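Local coordinates for protein aminoglycoside 6-adenylyltransferase (Bacillus subtilis, PDB 2PBE) that transfers the nucleoside monophosphate of ATP or GTP to the 6-hydroxyl of streptomycin, so conferring bacterial resistance to this antibiotic, at residues N60-W63 with L64-F67; R219-S222 with N223-E227; T275-T278 with E279-C283. All coordinates share one frame; numbering follows the deposited sequence.

Contact 1: N60-W63 with L64-F67; sequences NDQW and LEIF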
loop_
_atom_site.group_PDB
_atom_site.type_symbol
_atom_site.label_atom_id
_atom_site.label_comp_id
_atom_site.label_asym_id
_atom_site.label_seq_id
_atom_site.Cartn_x
_atom_site.Cartn_y
_atom_site.Cartn_z
ATOM N N ASN A 60 25.966 7.166 14.469
ATOM C CA ASN A 60 25.655 6.722 15.830
ATOM C C ASN A 60 24.320 5.986 15.858
ATOM O O ASN A 60 23.699 5.804 14.823
ATOM C CB ASN A 60 25.648 7.896 16.823
ATOM C CG ASN A 60 24.544 8.879 16.552
ATOM O OD1 ASN A 60 24.546 9.576 15.537
ATOM N ND2 ASN A 60 23.588 8.944 17.470
ATOM N N ASP A 61 23.874 5.570 17.040
ATOM C CA ASP A 61 22.647 4.792 17.157
ATOM C C ASP A 61 21.392 5.488 17.671
ATOM O O ASP A 61 20.443 4.814 18.063
ATOM C CB ASP A 61 22.919 3.551 18.017
ATOM C CG ASP A 61 24.083 2.718 17.497
ATOM O OD1 ASP A 61 24.334 2.724 16.266
ATOM O OD2 ASP A 61 24.740 2.044 18.323
ATOM N N GLN A 62 21.374 6.817 17.659
ATOM C CA GLN A 62 20.222 7.581 18.142
ATOM C C GLN A 62 18.952 7.401 17.303
ATOM O O GLN A 62 17.856 7.234 17.847
ATOM C CB GLN A 62 20.572 9.075 18.203
ATOM C CG GLN A 62 21.197 9.550 19.511
ATOM C CD GLN A 62 20.285 9.326 20.707
ATOM O OE1 GLN A 62 19.158 9.828 20.753
ATOM N NE2 GLN A 62 20.775 8.573 21.689
ATOM N N TRP A 63 19.098 7.427 15.980
ATOM C CA TRP A 63 17.952 7.281 15.090
ATOM C C TRP A 63 17.159 5.983 15.343
ATOM O O TRP A 63 15.996 5.866 14.937
ATOM C CB TRP A 63 18.410 7.334 13.639
ATOM C CG TRP A 63 19.338 6.247 13.307
ATOM C CD1 TRP A 63 20.690 6.220 13.541
ATOM C CD2 TRP A 63 18.997 4.999 12.718
ATOM N NE1 TRP A 63 21.212 5.014 13.128
ATOM C CE2 TRP A 63 20.202 4.240 12.615
ATOM C CE3 TRP A 63 17.787 4.434 12.257
ATOM C CZ2 TRP A 63 20.234 2.931 12.064
ATOM C CZ3 TRP A 63 17.813 3.130 11.705
ATOM C CH2 TRP A 63 19.039 2.393 11.617
ATOM N N LEU A 64 17.800 5.019 15.999
ATOM C CA LEU A 64 17.184 3.733 16.305
ATOM C C LEU A 64 16.169 3.805 17.436
ATOM O O LEU A 64 15.301 2.956 17.553
ATOM C CB LEU A 64 18.267 2.722 16.670
ATOM C CG LEU A 64 19.130 2.138 15.549
ATOM C CD1 LEU A 64 20.378 1.521 16.129
ATOM C CD2 LEU A 64 18.343 1.111 14.782
ATOM N N GLU A 65 16.294 4.830 18.263
ATOM C CA GLU A 65 15.425 5.032 19.419
ATOM C C GLU A 65 13.970 5.140 19.008
ATOM O O GLU A 65 13.067 4.896 19.823
ATOM C CB GLU A 65 15.860 6.307 20.164
ATOM C CG GLU A 65 15.801 6.226 21.684
ATOM C CD GLU A 65 16.745 5.178 22.257
ATOM O OE1 GLU A 65 16.268 4.076 22.622
ATOM O OE2 GLU A 65 17.962 5.460 22.338
ATOM N N ILE A 66 13.749 5.480 17.740
ATOM C CA ILE A 66 12.403 5.641 17.208
ATOM C C ILE A 66 11.599 4.343 17.199
ATOM O O ILE A 66 10.366 4.362 17.272
ATOM C CB ILE A 66 12.443 6.225 15.778
ATOM C CG1 ILE A 66 11.039 6.689 15.371
ATOM C CG2 ILE A 66 12.998 5.177 14.801
ATOM C CD1 ILE A 66 10.976 7.390 14.038
ATOM N N PHE A 67 12.299 3.219 17.115
ATOM C CA PHE A 67 11.614 1.938 17.072
ATOM C C PHE A 67 11.183 1.455 18.444
ATOM O O PHE A 67 10.468 0.457 18.557
ATOM C CB PHE A 67 12.506 0.899 16.410
ATOM C CG PHE A 67 12.934 1.262 15.019
ATOM C CD1 PHE A 67 11.978 1.554 14.034
ATOM C CD2 PHE A 67 14.287 1.298 14.678
ATOM C CE1 PHE A 67 12.366 1.880 12.699
ATOM C CE2 PHE A 67 14.698 1.623 13.354
ATOM C CZ PHE A 67 13.732 1.911 12.360
#
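With chi1 at 61°, Trp63 holds its indole between its own backbone N and carbonyl carbon, folded back over the start of the next residue; Leu64 turns its CG to the side of its backbone N (chi1 -75°), and the two side chains run next to each other in the same direction. Leu64 CG consequently sits over one face of the indole, 3.7 Å from the centroid of the six-membered ring and only 11° off the ring normal, a CH-pi contact. Leu64 CD2 extends the overlap toward the rim, 3.5 Å from Trp63 CH2. The other methyl, CD1, turns to Asp61 and lies 3.8 Å from its CB. The backbone beneath is a tight turn running into a short 3-10 segment, in which Glu65 N bonds to Gln62 O at 2.9 Å and Phe67 N to Leu64 O at 3.0 Å. This turn joins helix 54-58 to strand 70-74, at one edge of the mixed sheet of the nucleotidyltransferase domain, and its apolar side chains lie against that sheet and helix 6-19: Leu64 reaches Met73, Tyr92 and Ile94, while Phe67 packs on Phe96 and meets Phe16 of the helix edge-to-face. Trp63 CZ3 approaches Phe67 CE2 to 3.8 Å, near the plane of the phenyl ring and at its edge. Tyr92 and Phe57 both meet the indole edge-to-face, and Trp63 NE1 makes a weak bond to Asn60 O at 3.1 Å. The acidic groups are paired with lysines beyond the turn, Asp61 with Lys75 and Glu65 with Lys69.

Contact 2: R219-S222 with N223-E227; sequences RYLS and NKEWE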
loop_
_atom_site.group_PDB
_atom_site.type_symbol
_atom_site.label_atom_id
_atom_site.label_comp_id
_atom_site.label_asym_id
_atom_site.label_seq_id
_atom_site.Cartn_x
_atom_site.Cartn_y
_atom_site.Cartn_z
ATOM N N ARG A 219 -1.439 4.430 5.960
ATOM C CA ARG A 219 -0.105 5.012 5.966
ATOM C C ARG A 219 0.247 5.652 4.632
ATOM O O ARG A 219 1.413 5.840 4.325
ATOM C CB ARG A 219 0.929 3.938 6.282
ATOM C CG ARG A 219 2.208 4.440 6.884
ATOM C CD ARG A 219 2.422 3.687 8.163
ATOM N NE ARG A 219 1.259 3.794 9.045
ATOM C CZ ARG A 219 0.800 4.929 9.580
ATOM N NH1 ARG A 219 1.408 6.092 9.343
ATOM N NH2 ARG A 219 -0.309 4.917 10.316
ATOM N N TYR A 220 -0.755 5.978 3.836
ATOM C CA TYR A 220 -0.501 6.595 2.550
ATOM C C TYR A 220 -1.501 7.686 2.295
ATOM O O TYR A 220 -1.188 8.685 1.667
ATOM C CB TYR A 220 -0.607 5.567 1.451
ATOM C CG TYR A 220 0.619 4.704 1.348
ATOM C CD1 TYR A 220 1.860 5.246 0.917
ATOM C CD2 TYR A 220 0.571 3.336 1.713
ATOM C CE1 TYR A 220 3.031 4.439 0.855
ATOM C CE2 TYR A 220 1.717 2.524 1.669
ATOM C CZ TYR A 220 2.947 3.071 1.244
ATOM O OH TYR A 220 4.052 2.236 1.229
ATOM N N LEU A 221 -2.727 7.464 2.762
ATOM C CA LEU A 221 -3.812 8.420 2.608
ATOM C C LEU A 221 -3.721 9.476 3.696
ATOM O O LEU A 221 -3.291 9.184 4.819
ATOM C CB LEU A 221 -5.155 7.708 2.741
ATOM C CG LEU A 221 -5.856 7.025 1.573
ATOM C CD1 LEU A 221 -4.859 6.537 0.552
ATOM C CD2 LEU A 221 -6.672 5.868 2.125
ATOM N N SER A 222 -4.118 10.690 3.356
ATOM C CA SER A 222 -4.134 11.774 4.311
ATOM C C SER A 222 -5.351 11.478 5.189
ATOM O O SER A 222 -6.058 10.492 4.955
ATOM C CB SER A 222 -4.310 13.105 3.593
ATOM O OG SER A 222 -5.543 13.146 2.913
ATOM N N ASN A 223 -5.604 12.314 6.185
ATOM C CA ASN A 223 -6.747 12.072 7.055
ATOM C C ASN A 223 -8.049 12.307 6.311
ATOM O O ASN A 223 -9.057 11.624 6.561
ATOM C CB ASN A 223 -6.676 12.962 8.294
ATOM C CG ASN A 223 -5.417 12.721 9.096
ATOM O OD1 ASN A 223 -4.976 11.569 9.239
ATOM N ND2 ASN A 223 -4.825 13.800 9.620
ATOM N N LYS A 224 -8.027 13.262 5.390
ATOM C CA LYS A 224 -9.210 13.564 4.620
ATOM C C LYS A 224 -9.568 12.344 3.773
ATOM O O LYS A 224 -10.728 11.910 3.747
ATOM C CB LYS A 224 -8.950 14.764 3.720
ATOM C CG LYS A 224 -10.190 15.243 2.984
ATOM C CD LYS A 224 -9.813 16.138 1.826
ATOM C CE LYS A 224 -11.037 16.609 1.060
ATOM N NZ LYS A 224 -10.648 17.381 -0.145
ATOM N N GLU A 225 -8.564 11.783 3.104
ATOM C CA GLU A 225 -8.749 10.633 2.236
ATOM C C GLU A 225 -9.185 9.401 3.003
ATOM O O GLU A 225 -9.898 8.561 2.464
ATOM C CB GLU A 225 -7.462 10.349 1.462
ATOM C CG GLU A 225 -6.932 11.585 0.718
ATOM C CD GLU A 225 -5.559 11.380 0.090
ATOM O OE1 GLU A 225 -4.639 10.876 0.770
ATOM O OE2 GLU A 225 -5.387 11.749 -1.090
ATOM N N TRP A 226 -8.762 9.283 4.260
ATOM C CA TRP A 226 -9.163 8.123 5.050
ATOM C C TRP A 226 -10.588 8.295 5.523
ATOM O O TRP A 226 -11.310 7.324 5.729
ATOM C CB TRP A 226 -8.265 7.925 6.268
ATOM C CG TRP A 226 -8.292 6.505 6.765
ATOM C CD1 TRP A 226 -7.877 5.375 6.077
ATOM C CD2 TRP A 226 -8.713 6.054 8.054
ATOM N NE1 TRP A 226 -8.004 4.252 6.867
ATOM C CE2 TRP A 226 -8.514 4.627 8.083
ATOM C CE3 TRP A 226 -9.236 6.699 9.197
ATOM C CZ2 TRP A 226 -8.819 3.838 9.221
ATOM C CZ3 TRP A 226 -9.545 5.903 10.351
ATOM C CH2 TRP A 226 -9.328 4.483 10.342
ATOM N N GLU A 227 -10.985 9.538 5.729
ATOM C CA GLU A 227 -12.340 9.794 6.160
ATOM C C GLU A 227 -13.283 9.509 5.001
ATOM O O GLU A 227 -14.397 9.028 5.204
ATOM C CB GLU A 227 -12.498 11.240 6.622
ATOM C CG GLU A 227 -12.053 11.451 8.059
ATOM C CD GLU A 227 -12.381 12.834 8.561
ATOM O OE1 GLU A 227 -13.334 13.451 8.025
ATOM O OE2 GLU A 227 -11.691 13.294 9.499
#
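Ser222 and Glu225 exchange bonds at the start of helix 223-230 as a capping box. Ser222 N donates to Glu225 OE1 at 2.6 Å, nearly straight at 166°, reaching the anti side of the carboxylate slightly out of its plane. In return Glu225 N points to Ser222 OG, a weak capping bond of 3.3 Å. With chi1 62° the hydroxyl is placed between the serine's backbone N and carbonyl carbon, facing the first helical turn. Trp226 N closes that turn on Ser222 O at 3.0 Å. The tighter packing lies on the buried flank, where Leu221 crosses the base of the glutamate at a slant and its CG comes within 3.7 Å of Glu225 CB, while Glu225 itself touches Met196 and Ile200 of helix 177-204. Toward Trp226 the fit is slacker: Leu221 CD2 is 4.2 Å from Trp226 CD1, close to the indole plane and at its edge, and Lys218 makes a cation-pi contact with that ring. On the solvent side, the extended Lys224 leads away from the cap, and Asn223 merely brushes the serine backbone with its CB. The glutamate thus accepts an N-H just ahead of the helix while its own N-H meets the serine hydroxyl; placed beside the positive end of the helix dipole, its carboxylate would probably be favoured in the ionised form.

Contact 3: T275-T278 with E279-C283; sequences TKYT and EGIYC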
loop_
_atom_site.group_PDB
_atom_site.type_symbol
_atom_site.label_atom_id
_atom_site.label_comp_id
_atom_site.label_asym_id
_atom_site.label_seq_id
_atom_site.Cartn_x
_atom_site.Cartn_y
_atom_site.Cartn_z
ATOM N N THR A 275 -23.916 4.923 -14.577
ATOM C CA THR A 275 -24.632 5.868 -13.758
ATOM C C THR A 275 -26.093 5.868 -14.279
ATOM O O THR A 275 -27.025 5.741 -13.479
ATOM C CB THR A 275 -23.964 7.271 -13.843
ATOM O OG1 THR A 275 -22.741 7.238 -13.098
ATOM C CG2 THR A 275 -24.859 8.372 -13.278
ATOM N N LYS A 276 -26.292 5.994 -15.599
ATOM C CA LYS A 276 -27.650 5.983 -16.156
ATOM C C LYS A 276 -28.332 4.695 -15.734
ATOM O O LYS A 276 -29.471 4.684 -15.260
ATOM C CB LYS A 276 -27.646 6.034 -17.695
ATOM C CG LYS A 276 -27.182 7.342 -18.327
ATOM C CD LYS A 276 -27.375 7.278 -19.852
ATOM C CE LYS A 276 -26.733 8.463 -20.556
ATOM N NZ LYS A 276 -26.944 8.397 -22.021
ATOM N N TYR A 277 -27.599 3.608 -15.896
ATOM C CA TYR A 277 -28.100 2.292 -15.566
ATOM C C TYR A 277 -28.561 2.123 -14.121
ATOM O O TYR A 277 -29.757 1.946 -13.873
ATOM C CB TYR A 277 -27.030 1.266 -15.915
ATOM C CG TYR A 277 -27.418 -0.151 -15.577
ATOM C CD1 TYR A 277 -28.413 -0.843 -16.317
ATOM C CD2 TYR A 277 -26.803 -0.815 -14.484
ATOM C CE1 TYR A 277 -28.791 -2.178 -15.968
ATOM C CE2 TYR A 277 -27.165 -2.144 -14.131
ATOM C CZ TYR A 277 -28.152 -2.815 -14.871
ATOM O OH TYR A 277 -28.484 -4.096 -14.501
ATOM N N THR A 278 -27.650 2.192 -13.156
ATOM C CA THR A 278 -28.088 2.006 -11.774
ATOM C C THR A 278 -29.098 3.068 -11.329
ATOM O O THR A 278 -29.867 2.849 -10.389
ATOM C CB THR A 278 -26.907 1.956 -10.771
ATOM O OG1 THR A 278 -26.786 3.216 -10.102
ATOM C CG2 THR A 278 -25.608 1.632 -11.478
ATOM N N GLU A 279 -29.120 4.202 -12.018
ATOM C CA GLU A 279 -30.073 5.246 -11.688
ATOM C C GLU A 279 -31.435 4.731 -12.144
ATOM O O GLU A 279 -32.435 4.898 -11.451
ATOM C CB GLU A 279 -29.712 6.543 -12.412
ATOM C CG GLU A 279 -29.791 7.792 -11.528
ATOM C CD GLU A 279 -28.912 8.953 -12.021
ATOM O OE1 GLU A 279 -28.999 9.326 -13.217
ATOM O OE2 GLU A 279 -28.140 9.508 -11.206
ATOM N N GLY A 280 -31.458 4.082 -13.309
ATOM C CA GLY A 280 -32.699 3.548 -13.842
ATOM C C GLY A 280 -33.364 2.574 -12.897
ATOM O O GLY A 280 -34.574 2.598 -12.689
ATOM N N ILE A 281 -32.548 1.723 -12.297
ATOM C CA ILE A 281 -33.027 0.708 -11.366
ATOM C C ILE A 281 -33.330 1.243 -9.960
ATOM O O ILE A 281 -34.307 0.818 -9.329
ATOM C CB ILE A 281 -31.999 -0.444 -11.309
ATOM C CG1 ILE A 281 -32.011 -1.158 -12.668
ATOM C CG2 ILE A 281 -32.283 -1.391 -10.137
ATOM C CD1 ILE A 281 -30.804 -2.002 -12.905
ATOM N N TYR A 282 -32.508 2.173 -9.489
ATOM C CA TYR A 282 -32.675 2.770 -8.173
ATOM C C TYR A 282 -34.018 3.484 -8.027
ATOM O O TYR A 282 -34.692 3.357 -6.998
ATOM C CB TYR A 282 -31.530 3.747 -7.915
ATOM C CG TYR A 282 -31.590 4.411 -6.554
ATOM C CD1 TYR A 282 -31.369 3.665 -5.371
ATOM C CD2 TYR A 282 -31.901 5.795 -6.432
ATOM C CE1 TYR A 282 -31.460 4.278 -4.077
ATOM C CE2 TYR A 282 -31.995 6.426 -5.136
ATOM C CZ TYR A 282 -31.773 5.648 -3.970
ATOM O OH TYR A 282 -31.883 6.207 -2.717
ATOM N N CYS A 283 -34.395 4.232 -9.058
ATOM C CA CYS A 283 -35.650 4.976 -9.053
ATOM C C CYS A 283 -36.824 4.041 -9.320
ATOM O O CYS A 283 -37.459 3.515 -8.395
ATOM C CB CYS A 283 -35.617 6.065 -10.129
ATOM S SG CYS A 283 -34.214 7.229 -10.040
#
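Tyr277 lies under the terminal methyl of Ile281, one helical turn further along, so that CD1 covers one face of the phenol ring. This i to i+4 pairing runs along the C-terminal alpha-helix 270-283, on the side facing helix 151-173. Ile281 CD1 stands 3.8 Å from the ring centroid, 29° off its normal, and is displaced toward the hydroxyl end, with 3.4 Å to Tyr277 CZ. The tyrosine ring reaches this place because its CG is trans to the backbone N (chi1 178°). Thr166 and Lys170 also touch the phenol, and Ala173 meets Ile281. Below the pair, Ile281 N bonds to Tyr277 O at 3.2 Å. The buried Thr278 sits between two helices, touching Val169 of helix 151-173 and Phe246 and Tyr249 of helix 238-263; Tyr282 meets Trp242 and Phe246 edge-to-face. Glu279 runs alongside Thr275 without a polar link between their side chains: its OE2 comes no nearer than 4.0 Å to the methyl CG2 of Thr275, whose OG1 bonds instead to Asp271 O and to Arg253 NH2.

In the fold
All three contacts are local, but their settings differ. Contact 1 is partly buried, in the connection leading to an outer strand of the sheet, and depends on an aromatic and aliphatic cluster. Contacts 2 and 3 are surface contacts, one at the start of a helix and one within a helix. In contact 2 polar side chains do most of the work, bonding to main-chain N-H groups in a capping box; in contact 3 regular main-chain bonds run beneath one CH-pi pair and the helix packs on other helices. Segments of contacts 1 and 2 both touch helix 6-19, though their centres are about 27 Å apart; contacts 1 and 3, about 56 Å apart between centres, flank the chain's centre.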